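Local structure of cortical-lytic enzyme (Bacillus cereus, 4S3J) at residues Val172-Glu177 with His216-Ser221; Ser248-Pro253 with Val280-Asp285; Pro253-Asn258 with Val302-Gln307. The protein is an N-acetylglucosaminidase that degrades the spore cortex peptidoglycan during germination, cleaving only partially degraded material and recognising its muramic acid delta-lactam residues. All coordinates share one frame; numbering follows the deposited sequence.

Contact 1: Val172-Glu177 with His216-Ser221; sequences VITNIE and HFDFES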
# COMPACT_ATOMS: atom_id res chain seq x y z
N VAL A 172 -17.01 2.87 -2.49
CA VAL A 172 -16.24 2.49 -3.65
C VAL A 172 -17.14 1.97 -4.75
O VAL A 172 -17.80 0.95 -4.60
CB VAL A 172 -15.20 1.38 -3.30
CG1 VAL A 172 -14.39 1.00 -4.51
CG2 VAL A 172 -14.28 1.83 -2.15
N ILE A 173 -17.16 2.68 -5.88
CA ILE A 173 -18.03 2.35 -6.99
C ILE A 173 -17.22 1.93 -8.21
O ILE A 173 -16.35 2.67 -8.67
CB ILE A 173 -18.93 3.56 -7.35
CG1 ILE A 173 -19.80 3.93 -6.16
CG2 ILE A 173 -19.84 3.24 -8.54
CD1 ILE A 173 -20.30 5.35 -6.19
N THR A 174 -17.53 0.75 -8.75
CA THR A 174 -16.82 0.22 -9.92
C THR A 174 -17.74 0.05 -11.11
O THR A 174 -18.96 -0.12 -10.97
CB THR A 174 -16.18 -1.16 -9.63
OG1 THR A 174 -17.16 -2.07 -9.11
CG2 THR A 174 -15.06 -1.04 -8.61
N ASN A 175 -17.13 0.04 -12.30
CA ASN A 175 -17.88 -0.31 -13.52
C ASN A 175 -17.63 -1.77 -13.90
O ASN A 175 -17.20 -2.08 -15.02
CB ASN A 175 -17.50 0.61 -14.67
CG ASN A 175 -16.04 0.52 -15.04
OD1 ASN A 175 -15.18 0.39 -14.16
ND2 ASN A 175 -15.75 0.60 -16.33
N ILE A 176 -17.88 -2.67 -12.95
CA ILE A 176 -17.75 -4.10 -13.16
C ILE A 176 -19.08 -4.73 -13.54
O ILE A 176 -20.10 -4.47 -12.90
CB ILE A 176 -17.20 -4.78 -11.92
CG1 ILE A 176 -15.76 -4.33 -11.70
CG2 ILE A 176 -17.25 -6.30 -12.06
CD1 ILE A 176 -15.16 -4.74 -10.35
N GLU A 177 -19.05 -5.55 -14.59
CA GLU A 177 -20.18 -6.37 -15.00
C GLU A 177 -19.68 -7.79 -15.14
O GLU A 177 -18.70 -8.02 -15.84
CB GLU A 177 -20.77 -5.91 -16.35
CG GLU A 177 -21.51 -4.61 -16.30
CD GLU A 177 -22.29 -4.30 -17.59
OE1 GLU A 177 -21.69 -4.33 -18.69
OE2 GLU A 177 -23.50 -4.04 -17.48
N HIS A 216 -15.79 7.29 -3.99
CA HIS A 216 -14.63 6.88 -4.76
C HIS A 216 -14.99 6.10 -6.03
O HIS A 216 -15.57 5.03 -5.93
CB HIS A 216 -13.71 6.00 -3.92
CG HIS A 216 -12.44 5.64 -4.62
ND1 HIS A 216 -11.31 6.41 -4.53
CD2 HIS A 216 -12.14 4.62 -5.47
CE1 HIS A 216 -10.35 5.88 -5.27
NE2 HIS A 216 -10.84 4.80 -5.86
N PHE A 217 -14.62 6.63 -7.19
CA PHE A 217 -14.84 5.93 -8.45
C PHE A 217 -13.60 5.19 -8.91
O PHE A 217 -12.50 5.78 -9.09
CB PHE A 217 -15.30 6.90 -9.53
CG PHE A 217 -16.62 7.50 -9.23
CD1 PHE A 217 -17.78 6.79 -9.47
CD2 PHE A 217 -16.73 8.78 -8.71
CE1 PHE A 217 -19.01 7.32 -9.19
CE2 PHE A 217 -17.97 9.33 -8.42
CZ PHE A 217 -19.11 8.59 -8.67
N ASP A 218 -13.75 3.88 -9.00
CA ASP A 218 -12.77 3.03 -9.63
C ASP A 218 -13.35 2.55 -10.95
O ASP A 218 -13.87 1.44 -11.04
CB ASP A 218 -12.38 1.86 -8.74
CG ASP A 218 -11.33 0.97 -9.37
OD1 ASP A 218 -10.68 1.43 -10.34
OD2 ASP A 218 -11.13 -0.16 -8.89
N PHE A 219 -13.31 3.43 -11.94
CA PHE A 219 -13.74 3.11 -13.31
C PHE A 219 -12.49 2.78 -14.13
O PHE A 219 -11.58 3.63 -14.27
CB PHE A 219 -14.50 4.28 -13.96
CG PHE A 219 -15.91 4.49 -13.43
CD1 PHE A 219 -16.52 3.60 -12.57
CD2 PHE A 219 -16.64 5.60 -13.85
CE1 PHE A 219 -17.82 3.80 -12.13
CE2 PHE A 219 -17.94 5.80 -13.41
CZ PHE A 219 -18.52 4.89 -12.55
N GLU A 220 -12.39 1.55 -14.60
CA GLU A 220 -11.27 1.11 -15.43
C GLU A 220 -11.78 0.50 -16.74
O GLU A 220 -12.95 0.16 -16.85
CB GLU A 220 -10.40 0.11 -14.67
CG GLU A 220 -9.82 0.72 -13.41
CD GLU A 220 -8.95 -0.23 -12.63
OE1 GLU A 220 -8.16 -0.98 -13.26
OE2 GLU A 220 -9.08 -0.26 -11.39
N SER A 221 -10.88 0.38 -17.72
CA SER A 221 -11.25 -0.05 -19.08
C SER A 221 -12.34 0.83 -19.65
O SER A 221 -13.25 0.35 -20.33
CB SER A 221 -11.70 -1.51 -19.09
OG SER A 221 -10.67 -2.36 -18.64
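Two neighbouring parallel strands of the TIM barrel, 168-177 and 214-218, pair V172 with H216 and I173 with F217 on the way to the catalytic end. I173 N hydrogen-bonds to H216 O almost straight (2.8 Å, 173° at the hydrogen), and D218 N returns a bond to I173 O at 2.9 Å. I173 lies alongside F217 and F219, its CD1 3.8 Å from F217 CE1, on the sheet face covered by helix 227-240. V172, T174, H216 and D218 turn to the other face, where T174 CG2 packs 4.0 Å from D218 CB. Strand 214-218 leads into the D-x-E end of the family 18 signature: E220 is the probable proton donor, and D218 OD1 sits 2.6 Å from E220 OE2. Beyond the strand pairing, the N175 amide takes over. With CG between the backbone N and carbonyl carbon (chi1 61°), it reaches across so that OD1 accepts from E220 N at 3.1 Å while ND2 donates to E220 O at 2.9 Å. E220 O lies only 5° out of the amide plane. This two-point grip on the E220 backbone fixes the rotation of the amide; ND2 also bonds S182 O, and F219 O is held by H267.

Contact 2: Ser248-Pro253 with Val280-Asp285; sequences STTLVP and VIMTYD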
# COMPACT_ATOMS: atom_id res chain seq x y z
N SER A 248 -13.11 11.06 -4.74
CA SER A 248 -11.82 10.52 -5.13
C SER A 248 -11.96 9.54 -6.29
O SER A 248 -13.06 9.08 -6.59
CB SER A 248 -11.14 9.83 -3.93
OG SER A 248 -11.92 8.77 -3.42
N THR A 249 -10.84 9.27 -6.95
CA THR A 249 -10.79 8.34 -8.07
C THR A 249 -9.54 7.47 -8.08
O THR A 249 -8.49 7.85 -7.50
CB THR A 249 -10.81 9.08 -9.41
OG1 THR A 249 -9.72 10.00 -9.43
CG2 THR A 249 -12.16 9.80 -9.63
N THR A 250 -9.64 6.34 -8.76
CA THR A 250 -8.51 5.49 -9.07
C THR A 250 -7.90 5.85 -10.43
O THR A 250 -8.61 6.03 -11.41
CB THR A 250 -8.93 3.99 -9.09
OG1 THR A 250 -9.29 3.59 -7.77
CG2 THR A 250 -7.79 3.11 -9.60
N LEU A 251 -6.58 5.95 -10.46
CA LEU A 251 -5.84 6.21 -11.69
C LEU A 251 -4.83 5.10 -11.98
O LEU A 251 -4.08 4.66 -11.09
CB LEU A 251 -5.09 7.55 -11.61
CG LEU A 251 -5.90 8.85 -11.59
CD1 LEU A 251 -4.96 10.03 -11.32
CD2 LEU A 251 -6.68 9.04 -12.88
N VAL A 252 -4.76 4.67 -13.23
CA VAL A 252 -3.67 3.81 -13.67
C VAL A 252 -2.37 4.63 -13.61
O VAL A 252 -2.38 5.86 -13.76
CB VAL A 252 -3.88 3.26 -15.10
CG1 VAL A 252 -5.05 2.28 -15.14
CG2 VAL A 252 -4.06 4.40 -16.10
N PRO A 253 -1.24 3.94 -13.37
CA PRO A 253 0.07 4.60 -13.31
C PRO A 253 0.53 5.04 -14.70
O PRO A 253 0.43 4.26 -15.65
CB PRO A 253 0.98 3.52 -12.73
CG PRO A 253 0.36 2.25 -13.15
CD PRO A 253 -1.13 2.49 -13.09
N VAL A 280 -6.06 7.87 -6.04
CA VAL A 280 -5.29 6.67 -5.69
C VAL A 280 -4.65 6.14 -6.97
O VAL A 280 -5.35 5.70 -7.88
CB VAL A 280 -6.17 5.58 -5.03
CG1 VAL A 280 -5.37 4.31 -4.83
CG2 VAL A 280 -6.70 6.06 -3.70
N ILE A 281 -3.32 6.24 -7.05
CA ILE A 281 -2.60 5.79 -8.24
C ILE A 281 -2.10 4.38 -8.01
O ILE A 281 -1.45 4.11 -7.00
CB ILE A 281 -1.42 6.72 -8.60
CG1 ILE A 281 -1.89 8.19 -8.64
CG2 ILE A 281 -0.79 6.29 -9.93
CD1 ILE A 281 -0.84 9.18 -9.08
N MET A 282 -2.42 3.49 -8.93
CA MET A 282 -2.09 2.08 -8.77
C MET A 282 -0.62 1.80 -9.12
O MET A 282 -0.30 1.13 -10.11
CB MET A 282 -3.02 1.23 -9.63
CG MET A 282 -4.45 1.28 -9.13
SD MET A 282 -5.57 0.19 -10.01
CE MET A 282 -5.44 0.87 -11.66
N THR A 283 0.26 2.31 -8.26
CA THR A 283 1.70 2.16 -8.42
C THR A 283 2.18 0.77 -7.94
O THR A 283 2.96 0.65 -6.98
CB THR A 283 2.44 3.30 -7.68
OG1 THR A 283 1.72 3.64 -6.48
CG2 THR A 283 2.53 4.54 -8.55
N TYR A 284 1.68 -0.27 -8.59
CA TYR A 284 2.09 -1.63 -8.32
C TYR A 284 1.80 -2.49 -9.55
O TYR A 284 1.26 -1.98 -10.53
CB TYR A 284 1.42 -2.15 -7.05
CG TYR A 284 -0.06 -1.89 -6.94
CD1 TYR A 284 -0.95 -2.62 -7.71
CD2 TYR A 284 -0.57 -0.92 -6.09
CE1 TYR A 284 -2.31 -2.41 -7.63
CE2 TYR A 284 -1.95 -0.70 -6.00
CZ TYR A 284 -2.80 -1.46 -6.78
OH TYR A 284 -4.16 -1.27 -6.72
N ASP A 285 2.18 -3.77 -9.50
CA ASP A 285 2.01 -4.77 -10.58
C ASP A 285 2.89 -4.54 -11.82
O ASP A 285 2.45 -4.76 -12.95
CB ASP A 285 0.55 -4.86 -11.01
CG ASP A 285 -0.32 -5.51 -9.97
OD1 ASP A 285 0.23 -6.20 -9.08
OD2 ASP A 285 -1.56 -5.34 -10.04
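Near the active site of this family 18 enzyme, T250 and V252 meet M282, the first residue of the M-x-Y-D sequence that follows strand 278-281. T250 CG2 touches M282 SD at 3.7 Å, the two side chains crossing at about a right angle, and V252 CG1 lies 3.8 Å from M282 CE. The bend at chi3 (-62°) folds the methionine methyl back over T250 and V252, and the same side chain touches E220, the probable proton donor. Behind this packing, strands 246-251 and 278-281 run parallel as neighbouring staves of the TIM barrel, T250 bridging V280 and L251 bridging I281. The evidence is three backbone hydrogen bonds: V280 N to T249 O at 2.8 Å, L251 N to V280 O at 2.9 Å and M282 N to L251 O at 3.0 Å, with angles at hydrogen of 166° to 172°. Past the last of these the chain turns tightly, M282 and T283 each centring an inverse gamma turn. From the other segment the P253 ring packs against the turn, its CG 3.3 Å from M282 O and its CD 4.1 Å from M282 CB, and I281 CG2 approaches P253 CA at 3.9 Å. T250 OG1 is hydrogen-bonded to H216 NE2 of strand 214-218.

Contact 3: Pro253-Asn258 with Val302-Gln307; sequences PKTSSN and VKEVLQ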
# COMPACT_ATOMS: atom_id res chain seq x y z
N PRO A 253 -1.24 3.94 -13.37
CA PRO A 253 0.07 4.60 -13.31
C PRO A 253 0.53 5.04 -14.70
O PRO A 253 0.43 4.26 -15.65
CB PRO A 253 0.98 3.52 -12.73
CG PRO A 253 0.36 2.25 -13.15
CD PRO A 253 -1.13 2.49 -13.09
N LYS A 254 1.00 6.27 -14.79
CA LYS A 254 1.55 6.85 -16.02
C LYS A 254 2.86 7.57 -15.74
O LYS A 254 3.04 8.10 -14.66
CB LYS A 254 0.58 7.86 -16.64
CG LYS A 254 -0.65 7.23 -17.26
CD LYS A 254 -1.40 8.24 -18.15
CE LYS A 254 -2.91 8.01 -18.12
NZ LYS A 254 -3.66 8.97 -19.02
N THR A 255 3.76 7.61 -16.73
CA THR A 255 4.97 8.43 -16.63
C THR A 255 5.03 9.52 -17.70
O THR A 255 5.99 10.27 -17.76
CB THR A 255 6.24 7.57 -16.76
OG1 THR A 255 6.22 6.89 -18.02
CG2 THR A 255 6.32 6.55 -15.62
N SER A 256 3.99 9.61 -18.52
CA SER A 256 3.89 10.74 -19.45
C SER A 256 2.47 10.90 -19.96
O SER A 256 1.61 10.04 -19.76
CB SER A 256 4.84 10.57 -20.63
OG SER A 256 4.18 9.96 -21.71
N SER A 257 2.25 12.03 -20.63
CA SER A 257 0.93 12.50 -21.02
C SER A 257 0.31 11.90 -22.29
O SER A 257 -0.85 12.17 -22.59
CB SER A 257 0.98 14.02 -21.18
OG SER A 257 1.28 14.65 -19.95
N ASN A 258 1.07 11.11 -23.05
CA ASN A 258 0.53 10.49 -24.27
C ASN A 258 0.74 8.98 -24.26
O ASN A 258 -0.01 8.25 -24.90
CB ASN A 258 1.17 11.11 -25.51
N VAL A 302 8.21 3.60 -9.56
CA VAL A 302 7.19 4.24 -8.73
C VAL A 302 7.49 5.74 -8.59
O VAL A 302 6.60 6.57 -8.74
CB VAL A 302 7.08 3.56 -7.35
CG1 VAL A 302 6.23 4.38 -6.39
CG2 VAL A 302 6.52 2.15 -7.49
N LYS A 303 8.75 6.07 -8.34
CA LYS A 303 9.17 7.48 -8.25
C LYS A 303 8.85 8.21 -9.57
O LYS A 303 8.37 9.34 -9.54
CB LYS A 303 10.67 7.59 -7.92
CG LYS A 303 11.20 9.01 -7.93
CD LYS A 303 12.61 9.09 -7.39
CE LYS A 303 13.11 10.53 -7.43
NZ LYS A 303 14.48 10.61 -6.85
N GLU A 304 9.09 7.56 -10.71
CA GLU A 304 8.78 8.18 -12.02
C GLU A 304 7.31 8.54 -12.14
O GLU A 304 6.94 9.60 -12.66
CB GLU A 304 9.18 7.26 -13.16
CG GLU A 304 10.68 7.07 -13.34
CD GLU A 304 11.02 6.23 -14.56
OE1 GLU A 304 10.24 6.26 -15.54
OE2 GLU A 304 12.05 5.53 -14.54
N VAL A 305 6.46 7.63 -11.68
CA VAL A 305 5.01 7.86 -11.71
C VAL A 305 4.63 9.01 -10.77
O VAL A 305 3.83 9.87 -11.14
CB VAL A 305 4.20 6.58 -11.33
CG1 VAL A 305 2.72 6.91 -11.19
CG2 VAL A 305 4.37 5.50 -12.38
N LEU A 306 5.18 9.03 -9.56
CA LEU A 306 4.87 10.12 -8.64
C LEU A 306 5.33 11.47 -9.21
O LEU A 306 4.63 12.47 -9.05
CB LEU A 306 5.50 9.91 -7.27
CG LEU A 306 4.95 8.68 -6.54
CD1 LEU A 306 5.68 8.55 -5.20
CD2 LEU A 306 3.45 8.73 -6.32
N GLN A 307 6.50 11.50 -9.85
CA GLN A 307 7.01 12.73 -10.44
C GLN A 307 6.11 13.19 -11.58
O GLN A 307 5.83 14.38 -11.72
CB GLN A 307 8.43 12.56 -10.94
CG GLN A 307 9.46 12.36 -9.84
CD GLN A 307 10.83 12.08 -10.40
OE1 GLN A 307 10.98 11.25 -11.29
NE2 GLN A 307 11.82 12.78 -9.90
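V305 meets P253, K254 and T255 with both of its methyl groups, and the orientation of its isopropyl group organises the contact. CG1 stands anti to the backbone N (chi1 172°), which sets CG2 beside that nitrogen; CG2 then packs against P253 CB and, from another direction, T255 CG2, each at 3.9 Å. The side chains of T255 and V305 cross at about a right angle and touch methyl to methyl. T255 crosses E304 obliquely: its CG2 rests 3.8 Å from E304 CB, and E304 OE1 comes within 3.9 Å of that same methyl carbon. The other branch of T255, OG1, is hydrogen-bonded to Q259 OE1 in its own loop, and the methyl is the branch that meets the helix. Between these side chains the peptide of K254 faces V305: V305 CA lies 3.6 Å from K254 O, with 150° at the hydrogen, a CA-H...O contact, and V305 CG1 is 3.7 Å from this oxygen. K254 O is buried and has no hydrogen-bond partner in the model. The K254 side chain starts away from the helix, and its NZ bonds to F264 O and H267 O. The contact thus lays the loop between strand 246-251 and helix 269-275 against one flank of helix 299-312, whose V302 and L306 pack instead on strand 318-330 and helix 387-400.

How the contacts relate
From the N terminus, contact 1 comes first: it closes the 38 residues, largely helices 183-191 and 193-210, that join strands 168-177 and 214-218. It is complete before contact 2 opens, yet H216 ties the two through probable hydrogen bonds, ND1 with S248 OG (2.7 Å) and NE2 with T250, since strands 214-218 and 246-251 are neighbours in the barrel. Contact 2 closes a 26-residue excursion containing helix 269-275. Contact 3 crosses it, segments alternating along the chain, with P253 shared; it closes 43 residues that include helix 269-275 and strand 278-281, and carries the loop outward to helix 299-312, where V305 CG1 meets T283 CG2 and I281 CG2. Contacts 1 and 3 do not touch.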